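Local coordinates for protein serine--tRNA ligase, cytoplasmic (Candida albicans, PDB 3QO8) that activates serine with ATP and transfers it to tRNA(Ser), working as a class II synthetase homodimer across which the tRNA binds, at residues 6-11 and 37-42; 22-27 and 112-117. All blocks are in the same frame, centred on the assembly; numbering follows the deposited sequence.

Contact 1. Residues 6-11 and 37-42; sequences AFLVEK and AEYKEW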
ATOM      1  N   ALA A   6      26.122  -3.689  28.976  1.00 33.63           N
ATOM      2  CA  ALA A   6      25.127  -3.305  29.974  1.00 32.68           C
ATOM      3  C   ALA A   6      24.861  -4.427  30.977  1.00 24.97           C
ATOM      4  O   ALA A   6      24.470  -4.169  32.113  1.00 30.30           O
ATOM      5  CB  ALA A   6      23.825  -2.874  29.301  1.00 36.10           C
ATOM      6  N   PHE A   7      25.062  -5.668  30.553  1.00 23.81           N
ATOM      7  CA  PHE A   7      24.797  -6.831  31.407  1.00 29.70           C
ATOM      8  C   PHE A   7      26.001  -7.192  32.278  1.00 32.99           C
ATOM      9  O   PHE A   7      25.913  -8.064  33.133  1.00 27.90           O
ATOM     10  CB  PHE A   7      24.426  -8.051  30.549  1.00 29.37           C
ATOM     11  CG  PHE A   7      23.168  -7.868  29.741  1.00 30.77           C
ATOM     12  CD1 PHE A   7      21.964  -8.403  30.178  1.00 25.43           C
ATOM     13  CD2 PHE A   7      23.192  -7.159  28.550  1.00 27.05           C
ATOM     14  CE1 PHE A   7      20.800  -8.230  29.446  1.00 27.77           C
ATOM     15  CE2 PHE A   7      22.037  -6.979  27.809  1.00 25.55           C
ATOM     16  CZ  PHE A   7      20.834  -7.517  28.260  1.00 23.72           C
ATOM     17  N   LEU A   8      27.129  -6.531  32.046  1.00 33.21           N
ATOM     18  CA  LEU A   8      28.403  -6.972  32.616  1.00 30.89           C
ATOM     19  C   LEU A   8      28.958  -5.979  33.628  1.00 34.17           C
ATOM     20  O   LEU A   8      29.461  -4.914  33.260  1.00 33.81           O
ATOM     21  CB  LEU A   8      29.411  -7.209  31.494  1.00 31.41           C
ATOM     22  CG  LEU A   8      28.867  -8.168  30.429  1.00 28.74           C
ATOM     23  CD1 LEU A   8      29.796  -8.248  29.223  1.00 31.15           C
ATOM     24  CD2 LEU A   8      28.626  -9.544  31.053  1.00 33.42           C
ATOM     25  N   VAL A   9      28.851  -6.337  34.902  1.00 34.23           N
ATOM     26  CA  VAL A   9      29.342  -5.501  35.987  1.00 40.56           C
ATOM     27  C   VAL A   9      30.807  -5.140  35.772  1.00 41.16           C
ATOM     28  O   VAL A   9      31.230  -4.013  36.032  1.00 44.06           O
ATOM     29  CB  VAL A   9      29.192  -6.213  37.352  1.00 38.78           C
ATOM     30  CG1 VAL A   9      30.297  -5.803  38.287  1.00 46.99           C
ATOM     31  CG2 VAL A   9      27.842  -5.901  37.958  1.00 40.98           C
ATOM     32  N   GLU A  10      31.577  -6.106  35.286  1.00 36.90           N
ATOM     33  CA  GLU A  10      33.016  -5.927  35.136  1.00 48.55           C
ATOM     34  C   GLU A  10      33.329  -4.966  33.994  1.00 55.04           C
ATOM     35  O   GLU A  10      34.450  -4.470  33.876  1.00 61.20           O
ATOM     36  CB  GLU A  10      33.698  -7.277  34.903  1.00 52.03           C
ATOM     37  CG  GLU A  10      33.291  -7.961  33.594  1.00 59.91           C
ATOM     38  CD  GLU A  10      32.077  -8.881  33.735  1.00 62.35           C
ATOM     39  OE1 GLU A  10      31.146  -8.560  34.515  1.00 48.29           O
ATOM     40  OE2 GLU A  10      32.065  -9.935  33.058  1.00 64.32           O
ATOM     41  N   LYS A  11      32.329  -4.701  33.159  1.00 45.96           N
ATOM     42  CA  LYS A  11      32.499  -3.831  32.005  1.00 48.00           C
ATOM     43  C   LYS A  11      31.823  -2.487  32.225  1.00 52.59           C
ATOM     44  O   LYS A  11      31.732  -1.674  31.307  1.00 53.71           O
ATOM     45  CB  LYS A  11      31.932  -4.496  30.752  1.00 48.82           C
ATOM     46  CG  LYS A  11      32.700  -5.720  30.296  1.00 59.42           C
ATOM     47  CD  LYS A  11      33.894  -5.329  29.450  1.00 61.58           C
ATOM     48  CE  LYS A  11      34.573  -6.555  28.867  1.00 65.76           C
ATOM     49  NZ  LYS A  11      35.577  -6.193  27.828  1.00 69.05           N
ATOM     50  N   ALA A  37      25.702 -15.650  31.943  1.00 41.05           N
ATOM     51  CA  ALA A  37      26.373 -16.945  31.929  1.00 44.01           C
ATOM     52  C   ALA A  37      26.939 -17.236  30.540  1.00 51.53           C
ATOM     53  O   ALA A  37      28.132 -17.528  30.381  1.00 45.28           O
ATOM     54  CB  ALA A  37      25.419 -18.052  32.367  1.00 43.13           C
ATOM     55  N   GLU A  38      26.083 -17.138  29.529  1.00 51.70           N
ATOM     56  CA  GLU A  38      26.506 -17.412  28.163  1.00 49.25           C
ATOM     57  C   GLU A  38      27.647 -16.493  27.735  1.00 43.45           C
ATOM     58  O   GLU A  38      28.548 -16.907  27.012  1.00 36.90           O
ATOM     59  CB  GLU A  38      25.318 -17.326  27.208  1.00 57.16           C
ATOM     60  CG  GLU A  38      24.163 -18.217  27.647  1.00 75.81           C
ATOM     61  CD  GLU A  38      23.231 -18.594  26.512  1.00 92.64           C
ATOM     62  OE1 GLU A  38      23.410 -18.078  25.387  1.00 98.10           O
ATOM     63  OE2 GLU A  38      22.320 -19.417  26.748  1.00 97.37           O
ATOM     64  N   TYR A  39      27.634 -15.250  28.200  1.00 38.68           N
ATOM     65  CA  TYR A  39      28.747 -14.370  27.884  1.00 43.08           C
ATOM     66  C   TYR A  39      30.071 -14.924  28.417  1.00 40.05           C
ATOM     67  O   TYR A  39      31.109 -14.850  27.750  1.00 33.63           O
ATOM     68  CB  TYR A  39      28.532 -12.970  28.436  1.00 40.17           C
ATOM     69  CG  TYR A  39      29.765 -12.118  28.256  1.00 37.41           C
ATOM     70  CD1 TYR A  39      30.031 -11.502  27.038  1.00 38.51           C
ATOM     71  CD2 TYR A  39      30.673 -11.955  29.291  1.00 38.28           C
ATOM     72  CE1 TYR A  39      31.159 -10.735  26.861  1.00 43.14           C
ATOM     73  CE2 TYR A  39      31.805 -11.188  29.125  1.00 46.37           C
ATOM     74  CZ  TYR A  39      32.044 -10.580  27.909  1.00 49.42           C
ATOM     75  OH  TYR A  39      33.172  -9.814  27.740  1.00 54.58           O
ATOM     76  N   LYS A  40      30.039 -15.458  29.631  1.00 39.57           N
ATOM     77  CA  LYS A  40      31.248 -15.999  30.226  1.00 39.95           C
ATOM     78  C   LYS A  40      31.734 -17.219  29.457  1.00 39.81           C
ATOM     79  O   LYS A  40      32.939 -17.403  29.279  1.00 38.41           O
ATOM     80  CB  LYS A  40      31.035 -16.351  31.696  1.00 38.81           C
ATOM     81  CG  LYS A  40      30.671 -15.159  32.573  1.00 42.92           C
ATOM     82  CD  LYS A  40      30.747 -15.505  34.054  1.00 45.37           C
ATOM     83  CE  LYS A  40      30.301 -14.321  34.905  1.00 47.78           C
ATOM     84  NZ  LYS A  40      30.108 -14.690  36.331  1.00 61.05           N
ATOM     85  N   GLU A  41      30.803 -18.055  29.010  1.00 42.61           N
ATOM     86  CA  GLU A  41      31.174 -19.198  28.183  1.00 45.70           C
ATOM     87  C   GLU A  41      31.824 -18.710  26.899  1.00 39.05           C
ATOM     88  O   GLU A  41      32.853 -19.223  26.470  1.00 43.39           O
ATOM     89  CB  GLU A  41      29.955 -20.065  27.879  1.00 49.00           C
ATOM     90  CG  GLU A  41      29.377 -20.699  29.124  1.00 53.76           C
ATOM     91  CD  GLU A  41      30.445 -21.386  29.972  1.00 64.06           C
ATOM     92  OE1 GLU A  41      31.383 -21.976  29.384  1.00 63.14           O
ATOM     93  OE2 GLU A  41      30.353 -21.332  31.224  1.00 56.66           O
ATOM     94  N   TRP A  42      31.225 -17.697  26.294  1.00 35.19           N
ATOM     95  CA  TRP A  42      31.771 -17.135  25.071  1.00 35.46           C
ATOM     96  C   TRP A  42      33.198 -16.637  25.283  1.00 33.84           C
ATOM     97  O   TRP A  42      34.089 -16.929  24.488  1.00 37.28           O
ATOM     98  CB  TRP A  42      30.877 -16.006  24.558  1.00 35.85           C
ATOM     99  CG  TRP A  42      31.436 -15.370  23.354  1.00 40.49           C
ATOM    100  CD1 TRP A  42      31.335 -15.817  22.069  1.00 39.23           C
ATOM    101  CD2 TRP A  42      32.224 -14.178  23.308  1.00 49.83           C
ATOM    102  NE1 TRP A  42      32.002 -14.969  21.225  1.00 41.37           N
ATOM    103  CE2 TRP A  42      32.557 -13.954  21.958  1.00 53.94           C
ATOM    104  CE3 TRP A  42      32.676 -13.274  24.276  1.00 52.83           C
ATOM    105  CZ2 TRP A  42      33.324 -12.862  21.551  1.00 59.55           C
ATOM    106  CZ3 TRP A  42      33.435 -12.189  23.870  1.00 53.57           C
ATOM    107  CH2 TRP A  42      33.752 -11.994  22.521  1.00 57.62           C
TER
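The phenol ring of Y39 and the isobutyl end of L8 meet as a CH-pi contact seated almost squarely on a ring face. Methyl CD1 of L8 stands over the middle of the ring, 3.5 Å from its centroid and 11° from the normal, while the second methyl, CD2, lies on the same side of the ring, above its rim, 3.6 Å from CD2 of Y39. The carboxylate of E10 comes up obliquely, its plane turned 67° from the ring, and OE2 stops 4.1 Å from CE2 of Y39. At the far end of the tyrosine, methylene CE of K11 passes crosswise at 3.7 Å from the hydroxyl oxygen OH of Y39, a van der Waals contact.

Two torsions explain the meeting. Y39 carries its ring anti to the backbone N (chi1 173°), which reaches out from the helix to the loop; in K11 a bend at chi2 swings the aliphatic chain past the hydroxyl. The loop is itself folded by the backbone bond from N of K11 to O of L8, so that L8, E10 and K11 gather round one aromatic group. I4 adds a further apolar neighbour to Y39, and F7 packs against I105 of helix 74-107. A leucine methyl on an aromatic face thus fastens the N-terminal loop to the base of the long helical hairpin, the tRNA-binding arm characteristic of seryl-tRNA synthetases.

Contact 2. Residues 22-27 and 112-117; sequences QKKRGD and VHESVV
K24 and E114 form a long salt bridge, NZ to OE1 at 3.4 Å, weak as a hydrogen bond, the side chains crossing at about a right angle. In a separate part of the contact, methyl CG2 of V112 lies over one face of the R25 guanidinium, 3.8 Å from NE of R25.

Two waters give the ammonium firmer partners. One accepts from NZ of K24 at 2.7 Å and donates to the carbonyl oxygens of H113 and V116; the other, 2.9 Å from NZ of K24, donates to O of V112. The lysine chain is extended beyond CG toward the loop, and a bend at chi2 (-67°) turns the E114 carboxylate back to meet it.

Behind this shell, a type I turn from H113 to V116 shapes the loop. NH2 and NH1 of R25 bond to the carbonyl oxygens of N110 and N345, and its side chain comes within about 4 Å of a bound magnesium ion. A Schellman motif at G26 closes helix 15-25, whose end packs on the loop between helix 74-107 and strand 126-131, with K350, at the start of strand 350-358, bonded to OG of S115.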
ATOM      1  N   GLN A  22      13.047  -5.463  33.565  1.00 29.33           N
ATOM      2  CA  GLN A  22      12.309  -6.647  33.116  1.00 30.62           C
ATOM      3  C   GLN A  22      11.080  -6.893  33.990  1.00 31.31           C
ATOM      4  O   GLN A  22      10.003  -7.242  33.501  1.00 32.53           O
ATOM      5  CB  GLN A  22      13.214  -7.879  33.121  1.00 28.52           C
ATOM      6  CG  GLN A  22      14.247  -7.888  31.973  1.00 28.56           C
ATOM      7  CD  GLN A  22      13.592  -7.881  30.608  1.00 33.45           C
ATOM      8  OE1 GLN A  22      13.431  -6.832  29.987  1.00 34.89           O
ATOM      9  NE2 GLN A  22      13.197  -9.055  30.138  1.00 39.30           N
ATOM     10  N   LYS A  23      11.262  -6.707  35.290  1.00 31.69           N
ATOM     11  CA  LYS A  23      10.192  -6.911  36.257  1.00 39.09           C
ATOM     12  C   LYS A  23       9.066  -5.915  36.018  1.00 37.88           C
ATOM     13  O   LYS A  23       7.894  -6.293  35.966  1.00 40.42           O
ATOM     14  CB  LYS A  23      10.746  -6.767  37.673  1.00 43.08           C
ATOM     15  CG  LYS A  23      10.006  -7.564  38.733  1.00 60.59           C
ATOM     16  CD  LYS A  23      10.902  -7.740  39.951  1.00 72.79           C
ATOM     17  CE  LYS A  23      12.299  -8.189  39.514  1.00 79.76           C
ATOM     18  NZ  LYS A  23      13.276  -8.287  40.635  1.00 81.38           N
ATOM     19  N   LYS A  24       9.424  -4.642  35.860  1.00 31.82           N
ATOM     20  CA  LYS A  24       8.443  -3.602  35.539  1.00 31.51           C
ATOM     21  C   LYS A  24       7.675  -3.918  34.263  1.00 35.35           C
ATOM     22  O   LYS A  24       6.489  -3.613  34.154  1.00 29.98           O
ATOM     23  CB  LYS A  24       9.131  -2.247  35.382  1.00 28.45           C
ATOM     24  CG  LYS A  24       9.759  -1.719  36.650  1.00 32.44           C
ATOM     25  CD  LYS A  24      10.227  -0.301  36.446  1.00 33.41           C
ATOM     26  CE  LYS A  24      11.081   0.179  37.595  1.00 35.46           C
ATOM     27  NZ  LYS A  24      11.673   1.500  37.227  1.00 41.54           N
ATOM     28  N   ARG A  25       8.366  -4.520  33.301  1.00 32.32           N
ATOM     29  CA  ARG A  25       7.785  -4.832  32.000  1.00 33.69           C
ATOM     30  C   ARG A  25       6.834  -6.019  32.091  1.00 36.98           C
ATOM     31  O   ARG A  25       6.002  -6.230  31.210  1.00 36.19           O
ATOM     32  CB  ARG A  25       8.893  -5.144  30.977  1.00 30.32           C
ATOM     33  CG  ARG A  25       9.568  -3.913  30.375  1.00 25.12           C
ATOM     34  CD  ARG A  25      10.606  -4.276  29.284  1.00 24.80           C
ATOM     35  NE  ARG A  25      11.146  -3.047  28.719  1.00 23.56           N
ATOM     36  CZ  ARG A  25      10.504  -2.321  27.811  1.00 21.89           C
ATOM     37  NH1 ARG A  25       9.321  -2.723  27.348  1.00 24.47           N
ATOM     38  NH2 ARG A  25      11.035  -1.194  27.373  1.00 24.04           N
ATOM     39  N   GLY A  26       6.972  -6.798  33.158  1.00 35.05           N
ATOM     40  CA  GLY A  26       6.270  -8.064  33.259  1.00 37.78           C
ATOM     41  C   GLY A  26       6.928  -9.115  32.378  1.00 41.43           C
ATOM     42  O   GLY A  26       6.284 -10.077  31.962  1.00 45.03           O
ATOM     43  N   ASP A  27       8.212  -8.925  32.086  1.00 40.53           N
ATOM     44  CA  ASP A  27       8.957  -9.860  31.244  1.00 39.38           C
ATOM     45  C   ASP A  27       9.988 -10.657  32.046  1.00 40.95           C
ATOM     46  O   ASP A  27      10.216 -10.396  33.224  1.00 36.52           O
ATOM     47  CB  ASP A  27       9.653  -9.126  30.087  1.00 34.61           C
ATOM     48  CG  ASP A  27       8.674  -8.510  29.106  1.00 44.03           C
ATOM     49  OD1 ASP A  27       7.468  -8.842  29.164  1.00 51.57           O
ATOM     50  OD2 ASP A  27       9.118  -7.697  28.263  1.00 39.47           O
ATOM     51  N   VAL A 112      13.352   0.586  31.134  1.00 19.28           N
ATOM     52  CA  VAL A 112      12.251   1.485  31.437  1.00 30.54           C
ATOM     53  C   VAL A 112      12.715   2.687  32.252  1.00 29.73           C
ATOM     54  O   VAL A 112      13.338   2.546  33.303  1.00 26.08           O
ATOM     55  CB  VAL A 112      11.120   0.773  32.192  1.00 28.36           C
ATOM     56  CG1 VAL A 112      10.018   1.764  32.495  1.00 23.56           C
ATOM     57  CG2 VAL A 112      10.599  -0.388  31.360  1.00 29.68           C
ATOM     58  N   HIS A 113      12.397   3.870  31.746  1.00 25.22           N
ATOM     59  CA  HIS A 113      12.797   5.108  32.382  1.00 25.63           C
ATOM     60  C   HIS A 113      12.201   5.194  33.786  1.00 29.56           C
ATOM     61  O   HIS A 113      11.046   4.825  34.015  1.00 22.45           O
ATOM     62  CB  HIS A 113      12.360   6.291  31.524  1.00 27.00           C
ATOM     63  CG  HIS A 113      12.943   7.597  31.956  1.00 36.50           C
ATOM     64  ND1 HIS A 113      12.219   8.539  32.655  1.00 42.43           N
ATOM     65  CD2 HIS A 113      14.183   8.117  31.798  1.00 36.88           C
ATOM     66  CE1 HIS A 113      12.983   9.588  32.898  1.00 40.14           C
ATOM     67  NE2 HIS A 113      14.178   9.359  32.388  1.00 38.78           N
ATOM     68  N   GLU A 114      13.010   5.662  34.729  1.00 29.11           N
ATOM     69  CA  GLU A 114      12.601   5.732  36.135  1.00 32.10           C
ATOM     70  C   GLU A 114      11.314   6.501  36.394  1.00 38.21           C
ATOM     71  O   GLU A 114      10.668   6.307  37.423  1.00 41.29           O
ATOM     72  CB  GLU A 114      13.729   6.325  36.980  1.00 31.12           C
ATOM     73  CG  GLU A 114      14.898   5.380  37.176  1.00 42.66           C
ATOM     74  CD  GLU A 114      14.528   4.166  38.011  1.00 61.40           C
ATOM     75  OE1 GLU A 114      13.409   4.146  38.571  1.00 70.84           O
ATOM     76  OE2 GLU A 114      15.358   3.232  38.112  1.00 60.83           O
ATOM     77  N   SER A 115      10.938   7.377  35.476  1.00 34.28           N
ATOM     78  CA  SER A 115       9.744   8.184  35.679  1.00 36.27           C
ATOM     79  C   SER A 115       8.458   7.446  35.303  1.00 38.05           C
ATOM     80  O   SER A 115       7.375   7.941  35.572  1.00 40.35           O
ATOM     81  CB  SER A 115       9.833   9.486  34.891  1.00 26.67           C
ATOM     82  OG  SER A 115       9.644   9.243  33.507  1.00 33.82           O
ATOM     83  N   VAL A 116       8.578   6.278  34.677  1.00 32.03           N
ATOM     84  CA  VAL A 116       7.410   5.514  34.239  1.00 26.11           C
ATOM     85  C   VAL A 116       6.755   4.753  35.398  1.00 30.14           C
ATOM     86  O   VAL A 116       7.443   4.111  36.187  1.00 27.84           O
ATOM     87  CB  VAL A 116       7.774   4.521  33.101  1.00 25.05           C
ATOM     88  CG1 VAL A 116       6.580   3.639  32.734  1.00 21.27           C
ATOM     89  CG2 VAL A 116       8.271   5.282  31.853  1.00 22.69           C
ATOM     90  N   VAL A 117       5.429   4.835  35.497  1.00 27.26           N
ATOM     91  CA  VAL A 117       4.684   4.096  36.519  1.00 27.65           C
ATOM     92  C   VAL A 117       4.869   2.592  36.352  1.00 27.68           C
ATOM     93  O   VAL A 117       4.689   2.059  35.263  1.00 27.46           O
ATOM     94  CB  VAL A 117       3.175   4.423  36.473  1.00 27.72           C
ATOM     95  CG1 VAL A 117       2.384   3.478  37.392  1.00 28.96           C
ATOM     96  CG2 VAL A 117       2.941   5.868  36.867  1.00 27.34           C
TER
HETATM   97  O   HOH W   1       9.922   3.205  36.099  1.00 30.47           O
HETATM   98  O   HOH W   2      13.324   0.522  35.011  1.00 33.03           O

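In the fold
Contact 1 joins two parts of the N-terminal domain 26 residues apart, whereas contact 2 joins segments 85 residues apart; each combines two buried residues with more exposed ones. Contact 1 is apolar at heart: a leucine on an aromatic face, with charged chains at its margin, set on the helical arm. Contact 2 has a buried valine-arginine pair, but its outer part is ionic, where carbonyls of the turn-forming loop face the lysine through two waters. The centres of contacts 1 and 2 lie about 22 Å apart, without touching. Helix 15-25 follows the loop of contact 1 and carries 22-25 of contact 2, so one short run of chain meets first the arm and then the loop leading to the catalytic core.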